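Local coordinates for protein peptidyl tryptophan dihydroxylase (Pseudomonas putida, PDB 7CTQ) that probably uses bound flavin-adenine dinucleotide to dihydroxylate a peptidyl tryptophan, a step essential for biogenesis of the tryptophylquinone cofactor of quinohemoprotein amine dehydrogenase, at residues Val9-Gly14 with Gly112-Val117; Arg144-Ala149 with Trp257-Asp262; Val358-Arg363 with Glu393-Val398; Val365-Leu370 with Gly385-Gln390. All coordinates share one frame; numbering follows the deposited sequence.

Interaction 1: residues Val9-Gly14 with Gly112-Val117; sequences VVLGAG and GRVREV. With FAD (flavin-adenine dinucleotide), chain C.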
# COMPACT_ATOMS: atom_id res chain seq x y z
N VAL A 9 2.19 -20.89 -4.16
CA VAL A 9 2.99 -20.56 -2.99
C VAL A 9 3.13 -19.05 -2.91
O VAL A 9 3.52 -18.41 -3.89
CB VAL A 9 4.37 -21.24 -3.02
CG1 VAL A 9 5.13 -20.90 -1.75
CG2 VAL A 9 4.23 -22.76 -3.20
N VAL A 10 2.84 -18.50 -1.73
CA VAL A 10 2.99 -17.08 -1.42
C VAL A 10 4.23 -16.92 -0.55
O VAL A 10 4.36 -17.59 0.49
CB VAL A 10 1.75 -16.53 -0.70
CG1 VAL A 10 1.98 -15.08 -0.25
CG2 VAL A 10 0.49 -16.65 -1.58
N LEU A 11 5.13 -16.01 -0.94
CA LEU A 11 6.32 -15.69 -0.15
C LEU A 11 6.07 -14.42 0.65
O LEU A 11 5.89 -13.34 0.07
CB LEU A 11 7.55 -15.49 -1.04
CG LEU A 11 7.71 -16.47 -2.20
CD1 LEU A 11 8.98 -16.16 -2.99
CD2 LEU A 11 7.74 -17.90 -1.67
N GLY A 12 6.06 -14.55 1.97
CA GLY A 12 5.87 -13.41 2.85
C GLY A 12 4.47 -13.35 3.43
O GLY A 12 3.47 -13.50 2.71
N ALA A 13 4.38 -13.12 4.74
CA ALA A 13 3.09 -13.16 5.42
C ALA A 13 2.81 -11.84 6.12
O ALA A 13 2.36 -11.83 7.27
CB ALA A 13 3.04 -14.32 6.42
N GLY A 14 3.06 -10.73 5.44
CA GLY A 14 2.59 -9.45 5.91
C GLY A 14 1.15 -9.26 5.49
O GLY A 14 0.51 -10.18 4.96
N GLY A 112 10.09 -20.00 7.63
CA GLY A 112 11.43 -20.10 7.07
C GLY A 112 11.79 -18.94 6.18
O GLY A 112 10.95 -18.35 5.49
N ARG A 113 13.08 -18.58 6.18
CA ARG A 113 13.58 -17.57 5.26
C ARG A 113 13.82 -18.19 3.89
O ARG A 113 14.41 -19.28 3.79
CB ARG A 113 14.86 -16.94 5.79
CG ARG A 113 15.57 -16.09 4.75
CD ARG A 113 16.28 -14.90 5.37
NE ARG A 113 17.58 -15.28 5.92
CZ ARG A 113 18.40 -14.45 6.54
NH1 ARG A 113 19.56 -14.90 7.02
NH2 ARG A 113 18.07 -13.17 6.69
N VAL A 114 13.37 -17.51 2.84
CA VAL A 114 13.61 -17.97 1.48
C VAL A 114 15.04 -17.63 1.09
O VAL A 114 15.48 -16.48 1.22
CB VAL A 114 12.60 -17.34 0.51
CG1 VAL A 114 12.79 -17.93 -0.89
CG2 VAL A 114 11.17 -17.56 0.99
N ARG A 115 15.77 -18.63 0.59
CA ARG A 115 17.14 -18.44 0.13
C ARG A 115 17.17 -17.89 -1.29
O ARG A 115 17.87 -16.91 -1.57
CB ARG A 115 17.90 -19.77 0.18
CG ARG A 115 18.72 -19.98 1.42
CD ARG A 115 19.96 -20.84 1.16
NE ARG A 115 20.61 -20.50 -0.11
CZ ARG A 115 20.90 -21.38 -1.06
NH1 ARG A 115 20.60 -22.66 -0.90
NH2 ARG A 115 21.49 -20.97 -2.18
N GLU A 116 16.43 -18.52 -2.19
CA GLU A 116 16.55 -18.25 -3.61
C GLU A 116 15.38 -18.92 -4.33
O GLU A 116 14.93 -19.99 -3.92
CB GLU A 116 17.88 -18.78 -4.16
CG GLU A 116 18.32 -18.15 -5.46
CD GLU A 116 19.77 -18.46 -5.79
OE1 GLU A 116 20.14 -19.65 -5.74
OE2 GLU A 116 20.52 -17.51 -6.09
N VAL A 117 14.90 -18.26 -5.38
CA VAL A 117 13.89 -18.84 -6.25
C VAL A 117 14.53 -19.01 -7.62
O VAL A 117 15.29 -18.14 -8.07
CB VAL A 117 12.63 -17.95 -6.33
CG1 VAL A 117 11.46 -18.75 -6.89
CG2 VAL A 117 12.30 -17.38 -4.96
PA FAD C . 5.47 -6.61 4.92
O1A FAD C . 4.47 -6.16 5.92
O2A FAD C . 6.83 -5.96 5.10
O5B FAD C . 5.51 -8.17 4.92
C5B FAD C . 6.63 -8.90 4.37
C4B FAD C . 6.73 -10.18 5.15
O4B FAD C . 7.68 -11.05 4.50
C3B FAD C . 7.19 -10.04 6.60
O3B FAD C . 6.48 -10.94 7.44
C2B FAD C . 8.69 -10.35 6.52
O2B FAD C . 9.22 -10.92 7.72
C1B FAD C . 8.70 -11.41 5.42
N9A FAD C . 9.95 -11.59 4.69
C8A FAD C . 10.86 -10.66 4.29
N7A FAD C . 11.88 -11.14 3.63
C5A FAD C . 11.64 -12.51 3.63
C6A FAD C . 12.37 -13.60 3.12
N6A FAD C . 13.53 -13.49 2.48
N1A FAD C . 11.84 -14.85 3.28
C2A FAD C . 10.68 -14.97 3.93
N3A FAD C . 9.91 -14.00 4.45
C4A FAD C . 10.45 -12.79 4.27
N1 FAD C . 2.08 1.59 7.47
C2 FAD C . 1.06 1.98 8.29
O2 FAD C . -0.10 1.60 8.12
N3 FAD C . 1.32 2.83 9.35
C4 FAD C . 2.55 3.34 9.70
O4 FAD C . 2.66 4.07 10.68
C4X FAD C . 3.63 2.92 8.82
N5 FAD C . 4.83 3.37 9.08
C5X FAD C . 5.86 2.97 8.24
C6 FAD C . 7.15 3.45 8.49
C7 FAD C . 8.22 3.09 7.67
C7M FAD C . 9.60 3.62 7.97
C8 FAD C . 7.99 2.24 6.57
C8M FAD C . 9.13 1.83 5.67
C9 FAD C . 6.71 1.77 6.32
C9A FAD C . 5.65 2.13 7.14
N10 FAD C . 4.34 1.65 6.92
C10 FAD C . 3.30 2.05 7.73
C1' FAD C . 4.05 0.80 5.76
C2' FAD C . 3.83 -0.66 6.10
O2' FAD C . 4.88 -1.18 6.91
C3' FAD C . 3.75 -1.44 4.79
O3' FAD C . 2.88 -0.74 3.91
C4' FAD C . 3.26 -2.88 4.90
O4' FAD C . 3.82 -3.54 6.03
C5' FAD C . 3.56 -3.65 3.63
O5' FAD C . 2.91 -4.93 3.71
P FAD C . 3.48 -6.17 2.96
O1P FAD C . 3.50 -5.81 1.46
O2P FAD C . 2.74 -7.40 3.34
O3P FAD C . 4.98 -6.24 3.46
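Leu-11 and Val-114 bring the two segments nearest, their CA atoms 7.8 Å apart. Both belong to strands of one sheet, but strand 31-35 runs between them in the strand order. No hydrogen bond joins the segments directly. Side chains make the contact instead. Leu-11 and Val-117 reach toward each other tip to tip, with Leu-11 CD1 4.0 Å from Val-117 CG2. The other Leu-11 branch, CD2, lies 4.4 Å from Val-114 CG2. The Leu-11 CG stands beside its backbone N (chi1 -41°), and this torsion together with the extended chi2 (-180°) directs the two CD branches toward the valines. Ile-125 of strand 123-127 also touches Leu-11 and Val-114.

The flavin-adenine dinucleotide lies beside both segments, its adenine at Val-114 and its ribose at Gly-12. Val-114 N donates an almost straight hydrogen bond to FAD N1A (3.1 Å, 178°). This N-H holds the adenine edge, and Val-114 CG2 only packs against it, 3.6 Å from FAD N1A. Past Leu-11 the chain passes close to the ribose and diphosphate, with Gly-12 CA 3.4 Å from FAD O4B. Gly-14 is at the N-cap position of helix 15-27. Gly-12, Gly-14 and Gly-17 fit the GxGxxG pattern of the Rossmann-type dinucleotide-binding fold.

Interaction 2: residues Arg144-Ala149 with Trp257-Asp262; sequences RQAPLA and WIRVGD. With FAD (flavin-adenine dinucleotide), chain C.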
# COMPACT_ATOMS: atom_id res chain seq x y z
N ARG A 144 9.20 -4.60 1.15
CA ARG A 144 10.42 -3.96 0.67
C ARG A 144 11.61 -4.91 0.67
O ARG A 144 12.61 -4.64 -0.02
CB ARG A 144 10.71 -2.71 1.51
CG ARG A 144 9.68 -1.59 1.32
CD ARG A 144 10.09 -0.32 2.05
NE ARG A 144 9.21 0.84 1.86
CZ ARG A 144 9.47 1.87 1.04
NH1 ARG A 144 8.62 2.89 0.95
NH2 ARG A 144 10.57 1.87 0.32
N GLN A 145 11.55 -6.02 1.38
CA GLN A 145 12.63 -7.00 1.31
C GLN A 145 12.57 -7.84 0.04
O GLN A 145 13.35 -8.79 -0.06
CB GLN A 145 12.64 -7.91 2.57
CG GLN A 145 12.46 -7.16 3.87
CD GLN A 145 12.35 -8.08 5.08
OE1 GLN A 145 13.10 -9.04 5.23
NE2 GLN A 145 11.39 -7.80 5.94
N ALA A 146 11.68 -7.50 -0.86
CA ALA A 146 11.60 -8.19 -2.13
C ALA A 146 12.89 -8.00 -2.92
O ALA A 146 13.56 -6.97 -2.78
CB ALA A 146 10.41 -7.68 -2.95
N PRO A 147 13.26 -8.97 -3.75
CA PRO A 147 14.47 -8.83 -4.57
C PRO A 147 14.43 -7.57 -5.43
O PRO A 147 13.42 -7.27 -6.06
CB PRO A 147 14.47 -10.10 -5.43
CG PRO A 147 13.09 -10.67 -5.29
CD PRO A 147 12.65 -10.29 -3.92
N LEU A 148 15.55 -6.85 -5.45
CA LEU A 148 15.64 -5.59 -6.16
C LEU A 148 15.47 -5.78 -7.66
O LEU A 148 16.33 -6.37 -8.32
CB LEU A 148 16.97 -4.90 -5.87
CG LEU A 148 16.87 -3.69 -4.93
CD1 LEU A 148 16.66 -4.15 -3.49
CD2 LEU A 148 18.08 -2.80 -5.05
N ALA A 149 14.36 -5.31 -8.20
CA ALA A 149 14.17 -5.19 -9.63
C ALA A 149 14.33 -3.73 -10.05
O ALA A 149 14.45 -2.83 -9.21
CB ALA A 149 12.79 -5.72 -10.04
N TRP A 257 3.49 -15.54 -11.99
CA TRP A 257 3.87 -14.89 -10.75
C TRP A 257 3.22 -13.51 -10.67
O TRP A 257 2.76 -12.96 -11.68
CB TRP A 257 5.39 -14.77 -10.59
CG TRP A 257 6.08 -13.91 -11.62
CD1 TRP A 257 6.57 -14.31 -12.82
CD2 TRP A 257 6.36 -12.50 -11.51
NE1 TRP A 257 7.14 -13.23 -13.48
CE2 TRP A 257 7.02 -12.12 -12.69
CE3 TRP A 257 6.11 -11.53 -10.54
CZ2 TRP A 257 7.43 -10.81 -12.93
CZ3 TRP A 257 6.52 -10.23 -10.77
CH2 TRP A 257 7.17 -9.88 -11.96
N ILE A 258 3.19 -12.98 -9.47
CA ILE A 258 2.63 -11.65 -9.24
C ILE A 258 3.30 -11.07 -8.01
O ILE A 258 3.64 -11.80 -7.07
CB ILE A 258 1.09 -11.73 -9.10
CG1 ILE A 258 0.46 -10.34 -9.27
CG2 ILE A 258 0.64 -12.35 -7.75
CD1 ILE A 258 -1.04 -10.39 -9.23
N ARG A 259 3.55 -9.77 -8.05
CA ARG A 259 3.95 -9.02 -6.87
C ARG A 259 2.76 -8.28 -6.28
O ARG A 259 1.95 -7.70 -7.01
CB ARG A 259 5.07 -8.03 -7.20
CG ARG A 259 6.46 -8.66 -7.20
CD ARG A 259 7.47 -7.83 -7.97
NE ARG A 259 8.22 -6.94 -7.09
CZ ARG A 259 9.49 -7.13 -6.76
NH1 ARG A 259 10.16 -8.17 -7.22
NH2 ARG A 259 10.10 -6.26 -5.97
N VAL A 260 2.67 -8.29 -4.95
CA VAL A 260 1.62 -7.58 -4.22
C VAL A 260 2.25 -6.80 -3.08
O VAL A 260 3.38 -7.07 -2.66
CB VAL A 260 0.52 -8.52 -3.68
CG1 VAL A 260 -0.22 -9.17 -4.82
CG2 VAL A 260 1.12 -9.57 -2.73
N GLY A 261 1.51 -5.81 -2.60
CA GLY A 261 1.98 -5.05 -1.46
C GLY A 261 3.17 -4.16 -1.79
O GLY A 261 3.34 -3.67 -2.92
N ASP A 262 4.01 -3.95 -0.77
CA ASP A 262 5.22 -3.13 -0.91
C ASP A 262 6.14 -3.65 -2.02
O ASP A 262 6.87 -2.86 -2.63
CB ASP A 262 5.99 -3.10 0.42
CG ASP A 262 5.51 -2.01 1.36
OD1 ASP A 262 4.48 -1.37 1.06
OD2 ASP A 262 6.17 -1.80 2.41
PA FAD C . 5.47 -6.61 4.92
O1A FAD C . 4.47 -6.16 5.92
O2A FAD C . 6.83 -5.96 5.10
O5B FAD C . 5.51 -8.17 4.92
C5B FAD C . 6.63 -8.90 4.37
C4B FAD C . 6.73 -10.18 5.15
O4B FAD C . 7.68 -11.05 4.50
C3B FAD C . 7.19 -10.04 6.60
O3B FAD C . 6.48 -10.94 7.44
C2B FAD C . 8.69 -10.35 6.52
O2B FAD C . 9.22 -10.92 7.72
C1B FAD C . 8.70 -11.41 5.42
N9A FAD C . 9.95 -11.59 4.69
C8A FAD C . 10.86 -10.66 4.29
N7A FAD C . 11.88 -11.14 3.63
C5A FAD C . 11.64 -12.51 3.63
C6A FAD C . 12.37 -13.60 3.12
N6A FAD C . 13.53 -13.49 2.48
N1A FAD C . 11.84 -14.85 3.28
C2A FAD C . 10.68 -14.97 3.93
N3A FAD C . 9.91 -14.00 4.45
C4A FAD C . 10.45 -12.79 4.27
N1 FAD C . 2.08 1.59 7.47
C2 FAD C . 1.06 1.98 8.29
O2 FAD C . -0.10 1.60 8.12
N3 FAD C . 1.32 2.83 9.35
C4 FAD C . 2.55 3.34 9.70
O4 FAD C . 2.66 4.07 10.68
C4X FAD C . 3.63 2.92 8.82
N5 FAD C . 4.83 3.37 9.08
C5X FAD C . 5.86 2.97 8.24
C6 FAD C . 7.15 3.45 8.49
C7 FAD C . 8.22 3.09 7.67
C7M FAD C . 9.60 3.62 7.97
C8 FAD C . 7.99 2.24 6.57
C8M FAD C . 9.13 1.83 5.67
C9 FAD C . 6.71 1.77 6.32
C9A FAD C . 5.65 2.13 7.14
N10 FAD C . 4.34 1.65 6.92
C10 FAD C . 3.30 2.05 7.73
C1' FAD C . 4.05 0.80 5.76
C2' FAD C . 3.83 -0.66 6.10
O2' FAD C . 4.88 -1.18 6.91
C3' FAD C . 3.75 -1.44 4.79
O3' FAD C . 2.88 -0.74 3.91
C4' FAD C . 3.26 -2.88 4.90
O4' FAD C . 3.82 -3.54 6.03
C5' FAD C . 3.56 -3.65 3.63
O5' FAD C . 2.91 -4.93 3.71
P FAD C . 3.48 -6.17 2.96
O1P FAD C . 3.50 -5.81 1.46
O2P FAD C . 2.74 -7.40 3.34
O3P FAD C . 4.98 -6.24 3.46
O HOH W 1 6.60 0.67 3.19
O HOH W 2 7.72 -3.98 3.33
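Arg-144 and Asp-262 meet beside the flavin-adenine dinucleotide, but they are linked mainly through water. Arg-144 NE stays 4.1 Å from Asp-262 OD2, too far for a salt bridge, and the guanidinium and carboxylate planes are turned 77° apart. Water 1 bridges them. It accepts from Arg-144 NE at 2.9 Å, in the guanidinium plane, and donates to Asp-262 OD2 at 2.6 Å. The Arg-144 chain is extended from CG to NE, and this brings NE to that water. The far end of the guanidinium is held as well, since NH2 bonds to Thr-245 O.

Water 2 has three partners. It accepts from Arg-144 N at 2.7 Å, and it donates to Asp-262 OD2 at 2.8 Å and to FAD O2A. Asp-262 OD2 therefore accepts from both waters. Asp-262 N donates to the other phosphate through FAD O1P (2.9 Å, 158°). Gly-261 and Asp-262 are consistent with the Gly-Asp motif of FAD-dependent monooxygenases. Gly-261 has positive phi, and its CA lies close to FAD O1P, where there is no room beyond a glycine.

Farther from the cofactor, Arg-259 reaches the loop of residues 144-149. Its NH2 gives Pro-147 O a weak hydrogen bond (3.5 Å, 154°), with the oxygen at the guanidinium edge. Arg-259 NE bonds to Ala-263 O. Ala-146 CB packs tightly, 3.4 Å from Arg-259 NH2.

Interaction 3: residues Val358-Arg363 with Glu393-Val398; sequences VRVERR and ELAPAV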
# COMPACT_ATOMS: atom_id res chain seq x y z
N VAL A 358 -12.50 12.46 -24.31
CA VAL A 358 -13.03 11.15 -23.91
C VAL A 358 -12.91 10.18 -25.08
O VAL A 358 -13.19 10.52 -26.23
CB VAL A 358 -14.49 11.29 -23.46
CG1 VAL A 358 -15.16 9.95 -23.41
CG2 VAL A 358 -14.59 12.02 -22.11
N ARG A 359 -12.49 8.94 -24.78
CA ARG A 359 -12.25 7.97 -25.84
C ARG A 359 -12.92 6.64 -25.49
O ARG A 359 -12.87 6.19 -24.34
CB ARG A 359 -10.74 7.75 -26.07
CG ARG A 359 -10.03 8.95 -26.70
CD ARG A 359 -8.57 8.63 -27.05
NE ARG A 359 -8.44 7.48 -27.94
CZ ARG A 359 -8.26 7.55 -29.26
NH1 ARG A 359 -8.19 8.72 -29.87
NH2 ARG A 359 -8.15 6.43 -29.96
N VAL A 360 -13.53 6.02 -26.50
CA VAL A 360 -13.98 4.64 -26.40
C VAL A 360 -12.83 3.74 -26.83
O VAL A 360 -12.32 3.87 -27.95
CB VAL A 360 -15.22 4.38 -27.26
CG1 VAL A 360 -15.52 2.91 -27.28
CG2 VAL A 360 -16.43 5.17 -26.74
N GLU A 361 -12.40 2.86 -25.94
CA GLU A 361 -11.29 1.96 -26.21
C GLU A 361 -11.59 0.61 -25.58
O GLU A 361 -12.31 0.51 -24.59
CB GLU A 361 -9.95 2.51 -25.66
CG GLU A 361 -9.40 3.71 -26.41
CD GLU A 361 -8.02 4.14 -25.94
OE1 GLU A 361 -7.70 5.34 -26.05
OE2 GLU A 361 -7.25 3.28 -25.45
N ARG A 362 -11.01 -0.44 -26.18
CA ARG A 362 -11.07 -1.78 -25.62
C ARG A 362 -9.98 -1.92 -24.55
O ARG A 362 -8.79 -1.73 -24.84
CB ARG A 362 -10.88 -2.81 -26.74
CG ARG A 362 -11.52 -4.16 -26.49
CD ARG A 362 -11.38 -5.06 -27.72
NE ARG A 362 -11.60 -4.30 -28.93
CZ ARG A 362 -10.70 -4.12 -29.90
NH1 ARG A 362 -9.49 -4.65 -29.81
NH2 ARG A 362 -11.03 -3.39 -30.96
N ARG A 363 -10.38 -2.22 -23.33
CA ARG A 363 -9.48 -2.21 -22.18
C ARG A 363 -9.82 -3.40 -21.30
O ARG A 363 -10.90 -3.97 -21.41
CB ARG A 363 -9.61 -0.91 -21.37
CG ARG A 363 -9.26 0.36 -22.15
CD ARG A 363 -7.77 0.45 -22.44
NE ARG A 363 -7.39 1.79 -22.91
CZ ARG A 363 -7.01 2.77 -22.09
NH1 ARG A 363 -6.98 2.55 -20.78
NH2 ARG A 363 -6.67 3.97 -22.57
N GLU A 393 -23.83 -0.51 -19.86
CA GLU A 393 -22.56 -0.24 -20.52
C GLU A 393 -22.58 1.15 -21.14
O GLU A 393 -23.56 1.54 -21.78
CB GLU A 393 -22.28 -1.29 -21.61
CG GLU A 393 -22.33 -2.72 -21.13
CD GLU A 393 -21.77 -3.68 -22.17
OE1 GLU A 393 -20.67 -4.21 -21.94
OE2 GLU A 393 -22.43 -3.89 -23.22
N LEU A 394 -21.48 1.88 -20.97
CA LEU A 394 -21.40 3.27 -21.42
C LEU A 394 -20.84 3.43 -22.83
O LEU A 394 -21.17 4.42 -23.50
CB LEU A 394 -20.54 4.07 -20.45
CG LEU A 394 -21.01 4.09 -19.01
CD1 LEU A 394 -19.94 4.77 -18.16
CD2 LEU A 394 -22.34 4.80 -18.88
N ALA A 395 -19.98 2.53 -23.29
CA ALA A 395 -19.38 2.71 -24.61
C ALA A 395 -20.40 2.84 -25.73
O ALA A 395 -20.19 3.69 -26.62
CB ALA A 395 -18.39 1.57 -24.90
N PRO A 396 -21.49 2.06 -25.78
CA PRO A 396 -22.47 2.28 -26.87
C PRO A 396 -23.07 3.67 -26.85
O PRO A 396 -23.15 4.33 -27.90
CB PRO A 396 -23.52 1.19 -26.61
CG PRO A 396 -22.80 0.14 -25.83
CD PRO A 396 -21.86 0.90 -24.95
N ALA A 397 -23.50 4.14 -25.68
CA ALA A 397 -24.03 5.49 -25.56
C ALA A 397 -23.01 6.53 -26.03
O ALA A 397 -23.34 7.43 -26.80
CB ALA A 397 -24.46 5.76 -24.12
N VAL A 398 -21.75 6.41 -25.57
CA VAL A 398 -20.76 7.43 -25.90
C VAL A 398 -20.40 7.37 -27.39
O VAL A 398 -20.18 8.41 -28.02
CB VAL A 398 -19.51 7.28 -25.01
CG1 VAL A 398 -18.40 8.19 -25.49
CG2 VAL A 398 -19.86 7.57 -23.55
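Val-360 and Ala-395 mark the closest backbone approach, with CA atoms 6.0 Å apart, where strand 359-367 passes helix 395-402. No hydrogen bond crosses between the segments. Val-360 makes contact with both of its branches. Val-360 CG1 meets Ala-395 CB at 4.0 Å. Val-360 CG2 meets Val-398 CG1 at 3.8 Å. With Val-360 CG1 anti to the backbone N (chi1 171°), CG1 faces Ala-395 and CG2 faces Val-398. Val-360 and Val-398 do not meet head-on but slide past each other in opposite directions. Val-358 CG1 adds a looser contact to Val-398 CG1 at 4.2 Å. Ala-395 and Val-398 are one helical turn apart, so both point at the strand.

Arg-359 and Glu-361 leave the strand away from the helix and form a salt-bridge network with Arg-363. Arg-359 NE donates to Glu-361 OE1 at 2.9 Å, on the anti side, tilted somewhat out of the carboxylate plane. Arg-363 grips Glu-361 OE2 side-on, with NE at 2.9 Å and NH2 at 3.0 Å. Both nitrogens come from the same face of the carboxylate, well above its plane. Arg-363 NH1 bonds to Pro-383 O.

Strand 359-367 pairs antiparallel with strand 370-378. The contact is thus the N-terminal part of a helix packed against one strand of a two-stranded beta hairpin, through alanine and valine side chains, with charges on the other side.

Interaction 4: residues Val365-Leu370 with Gly385-Gln390; sequences VLRDGL and GVWHLQ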
# COMPACT_ATOMS: atom_id res chain seq x y z
N VAL A 365 -11.17 -5.47 -18.17
CA VAL A 365 -12.28 -5.35 -17.22
C VAL A 365 -12.35 -6.62 -16.38
O VAL A 365 -11.80 -7.65 -16.75
CB VAL A 365 -13.63 -5.11 -17.92
CG1 VAL A 365 -13.59 -3.87 -18.78
CG2 VAL A 365 -14.00 -6.32 -18.77
N LEU A 366 -13.04 -6.53 -15.24
CA LEU A 366 -13.31 -7.68 -14.37
C LEU A 366 -14.73 -8.18 -14.58
O LEU A 366 -15.68 -7.41 -14.43
CB LEU A 366 -13.13 -7.33 -12.90
CG LEU A 366 -11.78 -7.58 -12.24
CD1 LEU A 366 -10.67 -7.16 -13.19
CD2 LEU A 366 -11.65 -6.88 -10.89
N ARG A 367 -14.88 -9.46 -14.94
CA ARG A 367 -16.20 -10.08 -15.05
C ARG A 367 -16.11 -11.51 -14.54
O ARG A 367 -15.26 -12.28 -15.00
CB ARG A 367 -16.72 -10.07 -16.50
CG ARG A 367 -18.11 -10.72 -16.66
CD ARG A 367 -18.68 -10.59 -18.08
NE ARG A 367 -20.09 -10.99 -18.17
CZ ARG A 367 -20.79 -11.05 -19.30
NH1 ARG A 367 -20.21 -10.73 -20.45
NH2 ARG A 367 -22.06 -11.43 -19.29
N ASP A 368 -16.98 -11.85 -13.58
CA ASP A 368 -17.13 -13.23 -13.08
C ASP A 368 -15.80 -13.81 -12.61
O ASP A 368 -15.49 -14.99 -12.83
CB ASP A 368 -17.80 -14.11 -14.14
CG ASP A 368 -19.25 -13.70 -14.43
OD1 ASP A 368 -19.94 -13.28 -13.47
OD2 ASP A 368 -19.70 -13.79 -15.60
N GLY A 369 -15.00 -12.98 -11.95
CA GLY A 369 -13.74 -13.42 -11.39
C GLY A 369 -12.59 -13.53 -12.37
O GLY A 369 -11.54 -14.07 -12.02
N LEU A 370 -12.77 -13.07 -13.60
CA LEU A 370 -11.73 -13.17 -14.61
C LEU A 370 -11.52 -11.83 -15.29
O LEU A 370 -12.47 -11.07 -15.50
CB LEU A 370 -12.08 -14.21 -15.68
CG LEU A 370 -12.28 -15.67 -15.25
CD1 LEU A 370 -13.09 -16.42 -16.33
CD2 LEU A 370 -10.94 -16.33 -15.03
N GLY A 385 -10.59 3.57 -17.68
CA GLY A 385 -11.85 3.36 -18.34
C GLY A 385 -12.97 3.00 -17.38
O GLY A 385 -12.75 2.41 -16.32
N VAL A 386 -14.18 3.38 -17.76
CA VAL A 386 -15.40 3.01 -17.07
C VAL A 386 -16.17 2.06 -17.98
O VAL A 386 -16.49 2.42 -19.12
CB VAL A 386 -16.26 4.23 -16.72
CG1 VAL A 386 -17.47 3.81 -15.88
CG2 VAL A 386 -15.41 5.28 -16.01
N TRP A 387 -16.48 0.86 -17.49
CA TRP A 387 -17.20 -0.10 -18.32
C TRP A 387 -18.72 0.09 -18.27
O TRP A 387 -19.38 0.23 -19.31
CB TRP A 387 -16.83 -1.53 -17.90
CG TRP A 387 -17.43 -2.64 -18.72
CD1 TRP A 387 -18.03 -2.55 -19.96
CD2 TRP A 387 -17.49 -4.02 -18.35
NE1 TRP A 387 -18.45 -3.80 -20.38
CE2 TRP A 387 -18.13 -4.71 -19.40
CE3 TRP A 387 -17.07 -4.73 -17.23
CZ2 TRP A 387 -18.36 -6.09 -19.36
CZ3 TRP A 387 -17.29 -6.10 -17.18
CH2 TRP A 387 -17.93 -6.76 -18.25
N HIS A 388 -19.30 0.08 -17.07
CA HIS A 388 -20.74 0.14 -16.93
C HIS A 388 -21.08 0.85 -15.63
O HIS A 388 -20.26 0.96 -14.72
CB HIS A 388 -21.37 -1.26 -16.94
CG HIS A 388 -20.94 -2.13 -15.80
ND1 HIS A 388 -21.68 -2.26 -14.65
CD2 HIS A 388 -19.82 -2.87 -15.62
CE1 HIS A 388 -21.05 -3.06 -13.81
NE2 HIS A 388 -19.92 -3.45 -14.38
N LEU A 389 -22.31 1.35 -15.57
CA LEU A 389 -22.92 1.85 -14.33
C LEU A 389 -24.10 0.94 -14.01
O LEU A 389 -25.12 0.97 -14.71
CB LEU A 389 -23.38 3.29 -14.49
CG LEU A 389 -22.31 4.32 -14.85
CD1 LEU A 389 -22.99 5.62 -15.24
CD2 LEU A 389 -21.34 4.50 -13.69
N GLN A 390 -23.97 0.13 -12.95
CA GLN A 390 -25.03 -0.77 -12.50
C GLN A 390 -25.60 -1.59 -13.66
O GLN A 390 -26.82 -1.74 -13.80
CB GLN A 390 -26.15 0.00 -11.79
CG GLN A 390 -25.75 0.54 -10.42
CD GLN A 390 -25.57 -0.57 -9.38
OE1 GLN A 390 -26.50 -1.33 -9.10
NE2 GLN A 390 -24.37 -0.64 -8.79
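Trp-387 NE1 bonds to Glu-393 OE1, which helps set the rotation of the indole that lies against Val-365. The ring is reached from several sides. Val-365 CG2 sits over one face in a CH-pi contact, 3.9 Å from the centroid of the six-membered ring of Trp-387 and 19° off its normal. Val-365 CB also lies 3.5 Å from Trp-387 CE3. The valine has chi1 -58°, which puts CG2 between the backbone N and the carbonyl carbon and turns it onto the ring. The opposite face carries His-388 CD2, offset toward the rim.

The ring edge meets the strand backbone. Leu-366 O lies near the ring plane, 3.4 Å from Trp-387 CZ3.

Beyond Arg-367 the hairpin reverses in a type I' beta turn. Arg-367 N gives Leu-370 O a hydrogen bond of 3.0 Å, and Leu-370 N returns one to Arg-367 O. Across the two segments themselves there is no hydrogen bond. The indole is therefore oriented in part by its N-H at one end, while the grip on the hairpin comes from apolar and CH-pi contact.

In the fold
Interaction 1 comes first along the chain and closes a loop of about a hundred residues between strands 8-11 and 108-119. Interaction 2 follows in series, joining the loop after strand 137-140 to strand 257-259, the outer strand of the same sheet. Their centres are about 11 Å apart, and both touch the flavin-adenine dinucleotide. The long helix 299-327 and helix 335-341 come before the last two contacts. Interaction 4 is nested inside the loop closed by interaction 3. Both use strand 359-367, and they touch, with centres about 12 Å apart. Together they tie the C-terminal hairpin to helix 395-402 and to the residues leading into strand 388-389. Their centres lie about 27 Å or more from those of interactions 1 and 2.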